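Local structure of putative isochorismatase (Burkholderia xenovorans, 3OQP) at residues A[7-12]-A[113-118]; A[13-18]-A[72-77]. The protein is probably a hydrolase of the isochorismatase family, related to nicotinamidases and thought to work through a catalytic triad. All coordinates share one frame; numbering follows the deposited sequence. Where two conformers were deposited one is given.

Contact 1 (A[7-12]-A[113-118]); sequences RALIVI and TVTGYM
Arg7 brings the edge of its guanidinium toward Thr113, whose OG1 lies near the plane of that group yet is nearest to the aliphatic stem, 4.0 Å from Arg7 CG. Both polar ends turn instead to Glu138, in a salt bridge from Arg7 and a hydrogen bond from Thr113. The other flat group, the Tyr117 ring, lies beyond the corner at Gly116 and meets the Tyr18 ring at about 55°.

Between these ends, strands 7-12 and 111-115 exchange the staggered hydrogen bonds of a parallel β-sheet. Ile10 O is gripped twice. Thr115 N donates to Ile10 O at 3.0 Å. Thr115 OG1, set between the backbone N and carbonyl carbon by chi1 of 65°, donates to Ile10 O, also at 3.0 Å, from 33° off the carbonyl plane. The hydroxyl is thereby satisfied inside the core. On one face the Leu9 and Thr115 side chains cross at about a right angle, Leu9 CD1 3.8 Å from Thr115 CG2; on the other, Ile10 CG2 meets Val114 CG2 at 3.9 Å. At the last bridge Gly116 CA lies 3.3 Å from Ile12 O in a CA-H...O contact. Ile12 O also accepts from Tyr117 N at 2.8 Å.

These are the central strands of a six-stranded parallel sheet: strand 51-56 flanks 7-12 and strand 136-140 flanks 111-115, while helix 30-47 receives Val11 and Tyr117, and helix 179-188 packs on Arg7.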
ATOM      1  N   ARG A   7     -22.343   2.670  -3.895  1.00 10.75           N
ATOM      2  CA  ARG A   7     -21.309   1.683  -3.698  1.00 10.39           C
ATOM      3  C   ARG A   7     -21.263   0.726  -4.898  1.00 10.33           C
ATOM      4  O   ARG A   7     -22.297   0.385  -5.474  1.00 11.58           O
ATOM      5  CB  ARG A   7     -21.507   0.864  -2.395  1.00  9.90           C
ATOM      6  CG  ARG A   7     -21.378   1.651  -1.144  1.00 10.61           C
ATOM      7  CD  ARG A   7     -22.052   1.014   0.068  1.00 10.95           C
ATOM      8  NE  ARG A   7     -21.565   1.527   1.320  1.00 10.65           N
ATOM      9  CZ  ARG A   7     -22.268   2.114   2.305  1.00 10.18           C
ATOM     10  NH1 ARG A   7     -23.584   2.269   2.232  1.00 11.59           N
ATOM     11  NH2 ARG A   7     -21.666   2.424   3.440  1.00 12.36           N
ATOM     12  N   ALA A   8     -20.062   0.255  -5.191  1.00  9.42           N
ATOM     13  CA  ALA A   8     -19.848  -0.932  -6.011  1.00  9.53           C
ATOM     14  C   ALA A   8     -19.060  -1.892  -5.090  1.00 10.85           C
ATOM     15  O   ALA A   8     -18.099  -1.488  -4.473  1.00 11.62           O
ATOM     16  CB  ALA A   8     -19.083  -0.663  -7.356  1.00 10.11           C
ATOM     17  N   LEU A   9     -19.422  -3.156  -5.113  1.00  9.18           N
ATOM     18  CA  LEU A   9     -18.651  -4.183  -4.437  1.00  9.45           C
ATOM     19  C   LEU A   9     -17.679  -4.825  -5.451  1.00 10.03           C
ATOM     20  O   LEU A   9     -18.109  -5.384  -6.462  1.00 11.12           O
ATOM     21  CB  LEU A   9     -19.608  -5.263  -3.905  1.00 10.27           C
ATOM     22  CG  LEU A   9     -18.932  -6.416  -3.182  1.00 11.75           C
ATOM     23  CD1 LEU A   9     -18.344  -5.934  -1.860  1.00 11.57           C
ATOM     24  CD2 LEU A   9     -19.937  -7.594  -2.998  1.00 12.65           C
ATOM     25  N   ILE A  10     -16.376  -4.756  -5.156  1.00  8.74           N
ATOM     26  CA  ILE A  10     -15.388  -5.426  -6.036  1.00  8.90           C
ATOM     27  C   ILE A  10     -14.827  -6.627  -5.291  1.00  8.66           C
ATOM     28  O   ILE A  10     -14.545  -6.526  -4.071  1.00 10.23           O
ATOM     29  CB  ILE A  10     -14.300  -4.422  -6.439  1.00  9.20           C
ATOM     30  CG1 ILE A  10     -13.439  -5.003  -7.565  1.00  9.44           C
ATOM     31  CG2 ILE A  10     -13.450  -3.935  -5.275  1.00 10.99           C
ATOM     32  CD1 ILE A  10     -12.577  -3.958  -8.272  1.00 10.83           C
ATOM     33  N   VAL A  11     -14.835  -7.762  -5.945  1.00  8.86           N
ATOM     34  CA  VAL A  11     -14.462  -9.043  -5.398  1.00  9.59           C
ATOM     35  C   VAL A  11     -13.178  -9.440  -6.055  1.00  8.45           C
ATOM     36  O   VAL A  11     -13.176  -9.861  -7.248  1.00  9.22           O
ATOM     37  CB  VAL A  11     -15.585 -10.072  -5.688  1.00  9.91           C
ATOM     38  CG1 VAL A  11     -15.254 -11.387  -5.047  1.00 10.11           C
ATOM     39  CG2 VAL A  11     -16.913  -9.529  -5.091  1.00 10.31           C
ATOM     40  N   ILE A  12     -12.027  -9.249  -5.421  1.00  8.84           N
ATOM     41  CA  ILE A  12     -10.713  -9.298  -6.053  1.00  9.78           C
ATOM     42  C   ILE A  12     -10.092 -10.668  -5.913  1.00  8.59           C
ATOM     43  O   ILE A  12      -9.817 -11.169  -4.802  1.00  9.54           O
ATOM     44  CB  ILE A  12      -9.763  -8.230  -5.448  1.00  9.32           C
ATOM     45  CG1 ILE A  12     -10.359  -6.827  -5.679  1.00  9.65           C
ATOM     46  CG2 ILE A  12      -8.406  -8.338  -6.115  1.00 11.51           C
ATOM     47  CD1 ILE A  12      -9.535  -5.677  -5.133  1.00 10.63           C
ATOM     48  N   THR A 113     -16.269  -0.693  -2.441  1.00  8.81           N
ATOM     49  CA  THR A 113     -16.190  -1.606  -1.290  1.00  8.33           C
ATOM     50  C   THR A 113     -15.354  -2.832  -1.726  1.00  8.17           C
ATOM     51  O   THR A 113     -15.699  -3.577  -2.658  1.00  9.69           O
ATOM     52  CB  THR A 113     -17.569  -2.091  -0.874  1.00 10.08           C
ATOM     53  OG1 THR A 113     -18.423  -0.952  -0.644  1.00 10.52           O
ATOM     54  CG2 THR A 113     -17.515  -2.921   0.450  1.00  9.04           C
ATOM     55  N   VAL A 114     -14.222  -3.050  -1.046  1.00  8.89           N
ATOM     56  CA  VAL A 114     -13.222  -4.037  -1.439  1.00  9.81           C
ATOM     57  C   VAL A 114     -13.336  -5.296  -0.578  1.00  8.21           C
ATOM     58  O   VAL A 114     -13.347  -5.262   0.676  1.00  9.63           O
ATOM     59  CB  VAL A 114     -11.826  -3.444  -1.298  1.00  9.95           C
ATOM     60  CG1 VAL A 114     -10.721  -4.488  -1.549  1.00 13.15           C
ATOM     61  CG2 VAL A 114     -11.691  -2.281  -2.276  1.00 10.51           C
ATOM     62  N   THR A 115     -13.381  -6.429  -1.277  1.00  8.80           N
ATOM     63  CA  THR A 115     -13.289  -7.762  -0.724  1.00  8.78           C
ATOM     64  C   THR A 115     -12.321  -8.571  -1.631  1.00  8.47           C
ATOM     65  O   THR A 115     -12.002  -8.169  -2.776  1.00  8.95           O
ATOM     66  CB  THR A 115     -14.671  -8.470  -0.688  1.00  9.84           C
ATOM     67  OG1 THR A 115     -15.143  -8.668  -2.037  1.00 10.92           O
ATOM     68  CG2 THR A 115     -15.651  -7.693   0.182  1.00 11.31           C
ATOM     69  N   GLY A 116     -11.915  -9.694  -1.123  1.00  8.90           N
ATOM     70  CA  GLY A 116     -11.050 -10.596  -1.829  1.00  8.40           C
ATOM     71  C   GLY A 116      -9.601 -10.466  -1.372  1.00  8.42           C
ATOM     72  O   GLY A 116      -9.313  -9.959  -0.294  1.00  9.90           O
ATOM     73  N   TYR A 117      -8.719 -11.021  -2.183  1.00  8.37           N
ATOM     74  CA  TYR A 117      -7.355 -11.312  -1.796  1.00 10.17           C
ATOM     75  C   TYR A 117      -6.334 -10.757  -2.776  1.00  8.58           C
ATOM     76  O   TYR A 117      -6.595 -10.662  -3.970  1.00  9.84           O
ATOM     77  CB  TYR A 117      -7.153 -12.844  -1.760  1.00 10.45           C
ATOM     78  CG  TYR A 117      -8.213 -13.611  -0.973  1.00  9.74           C
ATOM     79  CD1 TYR A 117      -8.458 -13.365   0.363  1.00 10.20           C
ATOM     80  CD2 TYR A 117      -9.025 -14.526  -1.617  1.00 10.25           C
ATOM     81  CE1 TYR A 117      -9.475 -14.075   1.042  1.00  9.79           C
ATOM     82  CE2 TYR A 117      -9.999 -15.267  -0.949  1.00 12.33           C
ATOM     83  CZ  TYR A 117     -10.235 -15.027   0.394  1.00 11.70           C
ATOM     84  OH  TYR A 117     -11.269 -15.733   1.006  1.00 11.56           O
HETATM   85  N   MSE A 118      -5.102 -10.476  -2.325  1.00  9.06           N
HETATM   86  CA  MSE A 118      -4.703 -10.449  -0.933  1.00  8.13           C
HETATM   87  C   MSE A 118      -4.804  -9.025  -0.394  1.00  8.11           C
HETATM   88  O   MSE A 118      -4.579  -8.040  -1.088  1.00  9.01           O
HETATM   89  CB  MSE A 118      -3.278 -10.865  -0.730  1.00 10.08           C
HETATM   90  CG  MSE A 118      -3.092 -12.292  -1.175  1.00 10.82           C
HETATM   91 SE   MSE A 118      -1.189 -12.960  -1.088  0.75  9.47          SE
HETATM   92  CE  MSE A 118      -0.589 -12.088  -2.566  1.00 12.84           C
TER

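Contact 2 (A[13-18]-A[72-77]); sequences DVQNEY and AELHPV
The Asn16 and His75 side chains cross at about a right angle, with amide and ring planes 70° apart, where the loop following strand 7-12 meets the approach to helix 76-79 through a single β-type bridge, Gln15 with Leu74. Val14 is the centre of an inverse γ-turn, and beyond it the two segments diverge steeply in direction rather than run on as a strand pair.

Asn16 reaches over with its two amide branches doing different work. OD1 approaches the imidazole obliquely, 3.6 Å from His75 CD2, and also lies against His75 CA. ND2, on the other branch, donates to Asn70 O and to a water, 3.0 Å from Asn16 ND2, that in turn donates to Leu74 O, a bridge joining the two segments through solvent.

Gln15 works differently. Its chain is extended beyond CG and carries Gln15 NE2 to Ala72 O at 2.8 Å, with the acceptor tilted a little from the amide plane and the donor standing well off the carbonyl plane. Ala72 O also receives Gln55 NE2, and Gln15 NE2 is shared with Asn56 O, which ties both segments to the end of strand 51-56. Farther along, Leu74 CD2 lies 4.1 Å from Gln15 CG, an aliphatic touch beside the polar one.

Backbone bonds flank the bridge: His75 N donates to Val14 O at 2.8 Å, and Asn16 N to Glu73 O at 2.9 Å. The same histidine is the N-cap of helix 76-79. With CG anti to its backbone N (chi1 -172°), the ring places His75 ND1 to accept from Val77 N at 3.0 Å. That bond is straight at the hydrogen (176°), though the donor is somewhat tilted from the ring plane, while Pro76 CD sits 3.2 Å above one face of the His75 ring, offset toward the rim.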
ATOM      1  N   ASP A  13      -9.860 -11.293  -7.058  1.00 10.05           N
ATOM      2  CA  ASP A  13      -9.025 -12.495  -7.178  1.00  9.21           C
ATOM      3  C   ASP A  13      -9.421 -13.618  -6.226  1.00  8.93           C
ATOM      4  O   ASP A  13      -8.554 -14.280  -5.628  1.00 10.45           O
ATOM      5  CB  ASP A  13      -7.550 -12.173  -7.037  1.00  9.79           C
ATOM      6  CG  ASP A  13      -7.045 -11.168  -8.071  1.00 12.64           C
ATOM      7  OD1 ASP A  13      -7.793 -10.751  -8.979  1.00 12.90           O
ATOM      8  OD2 ASP A  13      -5.838 -10.770  -7.962  1.00 12.52           O
ATOM      9  N   VAL A  14     -10.716 -13.924  -6.162  1.00  9.62           N
ATOM     10  CA  VAL A  14     -11.206 -15.013  -5.366  1.00  9.62           C
ATOM     11  C   VAL A  14     -11.142 -16.287  -6.169  1.00  9.73           C
ATOM     12  O   VAL A  14     -12.137 -16.767  -6.724  1.00 12.60           O
ATOM     13  CB  VAL A  14     -12.578 -14.647  -4.686  1.00 10.17           C
ATOM     14  CG1 VAL A  14     -13.109 -15.868  -3.854  1.00 11.69           C
ATOM     15  CG2 VAL A  14     -12.511 -13.370  -3.806  1.00 10.21           C
ATOM     16  N   GLN A  15      -9.911 -16.788  -6.202  1.00  9.94           N
ATOM     17  CA  GLN A  15      -9.477 -17.876  -7.053  1.00 10.18           C
ATOM     18  C   GLN A  15      -8.933 -19.037  -6.276  1.00 10.40           C
ATOM     19  O   GLN A  15      -8.523 -18.913  -5.096  1.00 11.80           O
ATOM     20  CB  GLN A  15      -8.408 -17.296  -7.979  1.00 10.03           C
ATOM     21  CG  GLN A  15      -8.973 -16.353  -9.059  1.00 12.05           C
ATOM     22  CD  GLN A  15      -7.931 -15.508  -9.763  1.00 11.63           C
ATOM     23  OE1 GLN A  15      -7.683 -14.354  -9.412  1.00 12.44           O
ATOM     24  NE2 GLN A  15      -7.307 -16.084 -10.780  1.00 11.53           N
ATOM     25  N   ASN A  16      -8.988 -20.236  -6.877  1.00 10.59           N
ATOM     26  CA  ASN A  16      -8.654 -21.450  -6.173  1.00 11.26           C
ATOM     27  C   ASN A  16      -7.248 -21.503  -5.643  1.00 10.57           C
ATOM     28  O   ASN A  16      -7.033 -22.157  -4.600  1.00 11.66           O
ATOM     29  CB  ASN A  16      -8.864 -22.664  -7.086  1.00 12.19           C
ATOM     30  CG  ASN A  16     -10.314 -22.918  -7.396  1.00 12.59           C
ATOM     31  OD1 ASN A  16     -11.172 -22.675  -6.541  1.00 14.20           O
ATOM     32  ND2 ASN A  16     -10.600 -23.424  -8.612  1.00 14.50           N
ATOM     33  N   GLU A  17      -6.303 -20.770  -6.218  1.00 11.18           N
ATOM     34  CA  GLU A  17      -4.927 -20.747  -5.800  1.00 11.74           C
ATOM     35  C   GLU A  17      -4.815 -20.408  -4.326  1.00 11.25           C
ATOM     36  O   GLU A  17      -3.918 -20.893  -3.625  1.00 12.08           O
ATOM     37  CB  GLU A  17      -4.106 -19.702  -6.589  1.00 12.96           C
ATOM     38  CG  GLU A  17      -2.657 -19.937  -6.585  1.00 12.72           C
ATOM     39  CD  GLU A  17      -2.319 -21.147  -7.477  1.00 15.54           C
ATOM     40  OE1 GLU A  17      -2.268 -20.985  -8.746  1.00 16.79           O
ATOM     41  OE2 GLU A  17      -2.105 -22.253  -6.903  1.00 15.01           O
ATOM     42  N   TYR A  18      -5.695 -19.495  -3.866  1.00 11.51           N
ATOM     43  CA  TYR A  18      -5.731 -19.026  -2.511  1.00 11.07           C
ATOM     44  C   TYR A  18      -6.368 -19.996  -1.497  1.00 12.30           C
ATOM     45  O   TYR A  18      -6.251 -19.809  -0.263  1.00 12.31           O
ATOM     46  CB  TYR A  18      -6.476 -17.687  -2.409  1.00 10.35           C
ATOM     47  CG  TYR A  18      -5.699 -16.529  -2.994  1.00  9.92           C
ATOM     48  CD1 TYR A  18      -4.462 -16.194  -2.501  1.00 10.93           C
ATOM     49  CD2 TYR A  18      -6.205 -15.775  -4.078  1.00 10.25           C
ATOM     50  CE1 TYR A  18      -3.731 -15.115  -3.016  1.00 11.46           C
ATOM     51  CE2 TYR A  18      -5.509 -14.636  -4.525  1.00 10.08           C
ATOM     52  CZ  TYR A  18      -4.249 -14.364  -4.049  1.00 10.67           C
ATOM     53  OH  TYR A  18      -3.553 -13.269  -4.492  1.00 12.69           O
ATOM     54  N   ALA A  72      -5.992 -20.890 -11.223  1.00 12.25           N
ATOM     55  CA  ALA A  72      -6.436 -19.598 -11.732  1.00 11.92           C
ATOM     56  C   ALA A  72      -7.941 -19.449 -11.825  1.00 11.22           C
ATOM     57  O   ALA A  72      -8.448 -18.337 -12.023  1.00 12.82           O
ATOM     58  CB  ALA A  72      -5.836 -19.368 -13.127  1.00 13.54           C
ATOM     59  N   GLU A  73      -8.679 -20.535 -11.723  1.00 10.72           N
ATOM     60  CA  GLU A  73     -10.107 -20.430 -11.835  0.60 11.13           C
ATOM     61  C   GLU A  73     -10.693 -19.744 -10.594  1.00 10.62           C
ATOM     62  O   GLU A  73     -10.192 -19.848  -9.467  1.00 12.21           O
ATOM     63  CB  GLU A  73     -10.760 -21.785 -12.087  0.60 11.76           C
ATOM     64  CG  GLU A  73     -10.323 -22.380 -13.449  0.60 14.61           C
ATOM     65  CD  GLU A  73     -10.791 -21.499 -14.608  0.60 17.71           C
ATOM     66  OE1 GLU A  73     -12.006 -21.380 -14.789  0.60 20.08           O
ATOM     67  OE2 GLU A  73      -9.956 -20.901 -15.303  0.60 24.62           O
ATOM     68  N   LEU A  74     -11.774 -19.040 -10.841  1.00 11.82           N
ATOM     69  CA  LEU A  74     -12.544 -18.421  -9.781  1.00 12.62           C
ATOM     70  C   LEU A  74     -13.126 -19.523  -8.907  1.00 13.47           C
ATOM     71  O   LEU A  74     -13.554 -20.569  -9.379  1.00 15.23           O
ATOM     72  CB  LEU A  74     -13.679 -17.599 -10.394  1.00 13.54           C
ATOM     73  CG  LEU A  74     -13.282 -16.367 -11.169  1.00 14.08           C
ATOM     74  CD1 LEU A  74     -14.416 -15.793 -11.955  1.00 15.09           C
ATOM     75  CD2 LEU A  74     -12.764 -15.293 -10.192  1.00 15.28           C
ATOM     76  N   HIS A  75     -13.093 -19.274  -7.606  1.00 12.52           N
ATOM     77  CA  HIS A  75     -13.628 -20.208  -6.619  1.00 11.29           C
ATOM     78  C   HIS A  75     -15.125 -20.337  -6.820  1.00 12.40           C
ATOM     79  O   HIS A  75     -15.769 -19.381  -7.213  1.00 12.84           O
ATOM     80  CB  HIS A  75     -13.330 -19.727  -5.233  1.00 11.48           C
ATOM     81  CG  HIS A  75     -13.679 -20.698  -4.167  1.00 13.46           C
ATOM     82  ND1 HIS A  75     -14.944 -20.772  -3.623  1.00 13.00           N
ATOM     83  CD2 HIS A  75     -12.937 -21.650  -3.557  1.00 14.05           C
ATOM     84  CE1 HIS A  75     -14.944 -21.697  -2.672  1.00 15.54           C
ATOM     85  NE2 HIS A  75     -13.755 -22.280  -2.648  1.00 14.97           N
ATOM     86  N   PRO A  76     -15.707 -21.525  -6.567  1.00 13.35           N
ATOM     87  CA  PRO A  76     -17.158 -21.655  -6.635  1.00 14.94           C
ATOM     88  C   PRO A  76     -18.035 -20.590  -5.943  1.00 14.60           C
ATOM     89  O   PRO A  76     -19.115 -20.307  -6.421  1.00 15.75           O
ATOM     90  CB  PRO A  76     -17.398 -23.044  -5.997  1.00 17.07           C
ATOM     91  CG  PRO A  76     -16.194 -23.816  -6.390  1.00 16.60           C
ATOM     92  CD  PRO A  76     -15.060 -22.825  -6.271  1.00 15.20           C
ATOM     93  N   VAL A  77     -17.555 -19.929  -4.889  0.50 14.22           N
ATOM     94  CA  VAL A  77     -18.310 -18.819  -4.284  0.50 12.90           C
ATOM     95  C   VAL A  77     -18.614 -17.700  -5.280  0.50 12.82           C
ATOM     96  O   VAL A  77     -19.685 -17.093  -5.264  0.50 11.32           O
ATOM     97  CB  VAL A  77     -17.576 -18.190  -3.040  0.50 13.67           C
ATOM     98  CG1 VAL A  77     -18.041 -16.780  -2.797  0.50 14.93           C
ATOM     99  CG2 VAL A  77     -17.812 -19.005  -1.807  0.50 14.83           C
TER
HETATM  100  O   HOH W   1     -13.301 -23.825  -9.746  1.00 29.70           O

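How the contacts relate
Contact 1 lies in the fully buried middle of the sheet, whereas contact 2 is partly exposed, among loops beyond the strand ends; their centres are about 14 Å apart. Segment 13-18 continues directly from strand 7-12, and contact 2 is nested in the loop closed by contact 1. Both lean on helix 30-47 and strand 51-56. Contact 1 has repeated backbone bonds and aliphatic packing; contact 2 has a lone bridge with two backbone bonds, supplemented by amide, water-mediated and capping bonds. They meet where Tyr18 packs on Met118, Gly116 on Val14 and Tyr117 O on Asp13 CB. Asp13 pairs with Lys89, so Asp13, Lys89 and the oxidised Cys122 are probably the family's Asp-Lys-Cys triad.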